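PDB 3WYD: LC-Est1C from Uncultured organism, which hydrolyses carboxylic ester bonds, being the C-terminal alpha/beta-hydrolase esterase domain of the metagenome-derived enzyme LC-Est1. Local coordinates for residues 38-43 and 110-115. Numbering follows the deposited sequence.
Sequences PLVIAL and RIYMTG
Two neighbouring parallel strands of the alpha/beta-hydrolase central sheet meet here, Leu39 to Leu43 pairing in register with Ile111 to Gly115. Five backbone hydrogen bonds alternate across the pair, running from Leu39 N to Arg110 O (2.9 Å) through to Leu43 N to Thr114 O (2.9 Å); the straightest is Ile41 N to Tyr112 O, 175° at the hydrogen. At the N-terminal end Pro38 CB sits 3.7 Å above the Arg110 guanidinium plane, over its centre, and CG lies over the same face, 3.7 Å from NH2. A bend at chi3 (66°) turns the arginine's end back alongside the proline, while Tyr112 OH sits in the guanidinium plane at its edge. With alanine in place of Arg110, the Pro38 ring would probably lose this flat cover and a gap would open beside CB and CG. Pro38 CB also meets the edge of the Tyr112 ring at CE2 (4.0 Å), and Tyr112 OH is hydrogen-bonded to His215 O. Near its C-terminal end strand 110-116 holds Gly115, the first glycine of a GxSxG sequence consistent with the nucleophile elbow of this fold; Ser117, just beyond the strand, is probably the nucleophile. Leu43 CD1 reaches Met113 SD at 3.9 Å; helix 88-103 packs on Leu39, Ile41 and Leu43, and helix 118-129 on Leu43 and Met113. On the other face Val40 CG1 meets Thr114 CG2 (4.1 Å), while Thr114 OG1, anti to the backbone N (chi1 -173°), is hydrogen-bonded to Ala138 O of the next strand.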
ATOM      1  N   PRO A  38      17.191 -18.808 -13.555  1.00 14.64           N
ATOM      2  CA  PRO A  38      15.871 -18.210 -13.280  1.00 13.76           C
ATOM      3  C   PRO A  38      15.998 -16.979 -12.396  1.00 15.16           C
ATOM      4  O   PRO A  38      16.995 -16.801 -11.699  1.00 14.30           O
ATOM      5  CB  PRO A  38      15.142 -19.305 -12.519  1.00 14.67           C
ATOM      6  CG  PRO A  38      16.290 -19.933 -11.681  1.00 15.85           C
ATOM      7  CD  PRO A  38      17.476 -19.934 -12.659  1.00 16.63           C
ATOM      8  N   LEU A  39      15.024 -16.088 -12.522  1.00 13.11           N
ATOM      9  CA  LEU A  39      15.040 -14.834 -11.845  1.00 11.72           C
ATOM     10  C   LEU A  39      13.740 -14.726 -11.064  1.00 13.11           C
ATOM     11  O   LEU A  39      12.655 -14.919 -11.635  1.00 14.28           O
ATOM     12  CB  LEU A  39      15.099 -13.713 -12.865  1.00 13.18           C
ATOM     13  CG  LEU A  39      14.927 -12.260 -12.421  1.00 11.89           C
ATOM     14  CD1 LEU A  39      15.965 -11.883 -11.312  1.00 13.74           C
ATOM     15  CD2 LEU A  39      14.999 -11.306 -13.611  1.00 14.41           C
ATOM     16  N   VAL A  40      13.819 -14.323  -9.802  1.00 11.43           N
ATOM     17  CA  VAL A  40      12.603 -13.951  -9.038  1.00 11.32           C
ATOM     18  C   VAL A  40      12.625 -12.491  -8.687  1.00 11.48           C
ATOM     19  O   VAL A  40      13.616 -11.969  -8.158  1.00 13.24           O
ATOM     20  CB  VAL A  40      12.477 -14.770  -7.738  1.00 12.52           C
ATOM     21  CG1 VAL A  40      11.230 -14.359  -6.969  1.00 14.84           C
ATOM     22  CG2 VAL A  40      12.438 -16.201  -8.002  1.00 18.67           C
ATOM     23  N   ILE A  41      11.541 -11.796  -8.985  1.00 10.85           N
ATOM     24  CA  ILE A  41      11.356 -10.428  -8.539  1.00 10.93           C
ATOM     25  C   ILE A  41      10.498 -10.528  -7.269  1.00 11.23           C
ATOM     26  O   ILE A  41       9.424 -11.137  -7.316  1.00 11.98           O
ATOM     27  CB  ILE A  41      10.599  -9.607  -9.614  1.00 11.16           C
ATOM     28  CG1 ILE A  41      11.364  -9.631 -10.958  1.00 13.75           C
ATOM     29  CG2 ILE A  41      10.314  -8.198  -9.081  1.00 13.02           C
ATOM     30  CD1 ILE A  41      12.836  -9.179 -10.868  1.00 16.02           C
ATOM     31  N   ALA A  42      10.995  -9.987  -6.149  1.00 10.92           N
ATOM     32  CA  ALA A  42      10.299 -10.052  -4.877  1.00 10.27           C
ATOM     33  C   ALA A  42       9.960  -8.629  -4.453  1.00 12.08           C
ATOM     34  O   ALA A  42      10.857  -7.779  -4.356  1.00 13.68           O
ATOM     35  CB  ALA A  42      11.223 -10.717  -3.836  1.00 11.73           C
ATOM     36  N   LEU A  43       8.669  -8.333  -4.269  1.00 11.44           N
ATOM     37  CA  LEU A  43       8.157  -6.984  -3.973  1.00 11.86           C
ATOM     38  C   LEU A  43       7.771  -6.860  -2.513  1.00 12.73           C
ATOM     39  O   LEU A  43       6.956  -7.633  -2.009  1.00 12.96           O
ATOM     40  CB  LEU A  43       6.908  -6.709  -4.829  1.00 11.59           C
ATOM     41  CG  LEU A  43       7.111  -6.818  -6.340  1.00 12.29           C
ATOM     42  CD1 LEU A  43       5.809  -6.536  -7.106  1.00 13.14           C
ATOM     43  CD2 LEU A  43       8.282  -5.952  -6.897  1.00 12.91           C
ATOM     44  N   ARG A 110      11.881 -18.314 -17.432  1.00 14.04           N
ATOM     45  CA  ARG A 110      11.907 -18.540 -15.965  1.00 14.07           C
ATOM     46  C   ARG A 110      12.087 -17.242 -15.200  1.00 13.31           C
ATOM     47  O   ARG A 110      13.006 -17.090 -14.378  1.00 14.41           O
ATOM     48  CB  ARG A 110      12.975 -19.567 -15.563  1.00 14.07           C
ATOM     49  CG  ARG A 110      12.637 -20.947 -16.109  1.00 14.44           C
ATOM     50  CD  ARG A 110      13.674 -21.996 -15.738  1.00 22.34           C
ATOM     51  NE  ARG A 110      13.826 -22.338 -14.332  1.00 38.91           N
ATOM     52  CZ  ARG A 110      14.970 -22.827 -13.826  1.00 30.88           C
ATOM     53  NH1 ARG A 110      16.071 -22.928 -14.588  1.00 41.02           N
ATOM     54  NH2 ARG A 110      15.007 -23.247 -12.586  1.00 35.54           N
ATOM     55  N   ILE A 111      11.209 -16.298 -15.461  1.00 12.06           N
ATOM     56  CA  ILE A 111      11.115 -15.058 -14.722  1.00 11.42           C
ATOM     57  C   ILE A 111       9.823 -15.047 -13.927  1.00 12.51           C
ATOM     58  O   ILE A 111       8.719 -15.046 -14.478  1.00 13.97           O
ATOM     59  CB  ILE A 111      11.228 -13.822 -15.630  1.00 12.17           C
ATOM     60  CG1 ILE A 111      12.528 -13.887 -16.455  1.00 14.68           C
ATOM     61  CG2 ILE A 111      11.099 -12.529 -14.782  1.00 12.51           C
ATOM     62  CD1 ILE A 111      12.624 -12.786 -17.487  1.00 16.75           C
ATOM     63  N   TYR A 112       9.985 -14.938 -12.610  1.00 12.25           N
ATOM     64  CA  TYR A 112       8.888 -15.114 -11.641  1.00  9.70           C
ATOM     65  C   TYR A 112       8.694 -13.846 -10.829  1.00 10.12           C
ATOM     66  O   TYR A 112       9.644 -13.048 -10.653  1.00 11.13           O
ATOM     67  CB  TYR A 112       9.305 -16.259 -10.694  1.00  8.86           C
ATOM     68  CG  TYR A 112       9.544 -17.555 -11.430  1.00 10.81           C
ATOM     69  CD1 TYR A 112       8.470 -18.355 -11.887  1.00 11.23           C
ATOM     70  CD2 TYR A 112      10.855 -17.951 -11.725  1.00 11.28           C
ATOM     71  CE1 TYR A 112       8.716 -19.540 -12.585  1.00 11.82           C
ATOM     72  CE2 TYR A 112      11.106 -19.133 -12.350  1.00 13.58           C
ATOM     73  CZ  TYR A 112      10.044 -19.899 -12.817  1.00 12.63           C
ATOM     74  OH  TYR A 112      10.340 -21.055 -13.486  1.00 13.82           O
ATOM     75  N   MET A 113       7.526 -13.701 -10.192  1.00  9.45           N
ATOM     76  CA  MET A 113       7.316 -12.572  -9.316  1.00 10.73           C
ATOM     77  C   MET A 113       6.473 -12.982  -8.128  1.00 11.28           C
ATOM     78  O   MET A 113       5.495 -13.716  -8.292  1.00 10.70           O
ATOM     79  CB  MET A 113       6.633 -11.425 -10.087  1.00 12.65           C
ATOM     80  CG  MET A 113       6.468 -10.169  -9.233  1.00  9.98           C
ATOM     81  SD  MET A 113       6.229  -8.721 -10.362  1.00 12.63           S
ATOM     82  CE  MET A 113       4.906  -9.283 -11.406  1.00 12.99           C
ATOM     83  N   THR A 114       6.883 -12.550  -6.940  1.00 10.51           N
ATOM     84  CA  THR A 114       6.150 -12.752  -5.720  1.00 10.68           C
ATOM     85  C   THR A 114       6.215 -11.461  -4.919  1.00 10.52           C
ATOM     86  O   THR A 114       7.078 -10.616  -5.180  1.00 10.42           O
ATOM     87  CB  THR A 114       6.776 -13.911  -4.897  1.00 10.83           C
ATOM     88  OG1 THR A 114       5.940 -14.181  -3.794  1.00 10.71           O
ATOM     89  CG2 THR A 114       8.173 -13.571  -4.405  1.00 12.48           C
ATOM     90  N   GLY A 115       5.338 -11.300  -3.952  1.00  9.90           N
ATOM     91  CA  GLY A 115       5.408 -10.120  -3.096  1.00  9.63           C
ATOM     92  C   GLY A 115       4.360 -10.208  -2.024  1.00 10.22           C
ATOM     93  O   GLY A 115       3.456 -11.034  -2.092  1.00 12.11           O
TER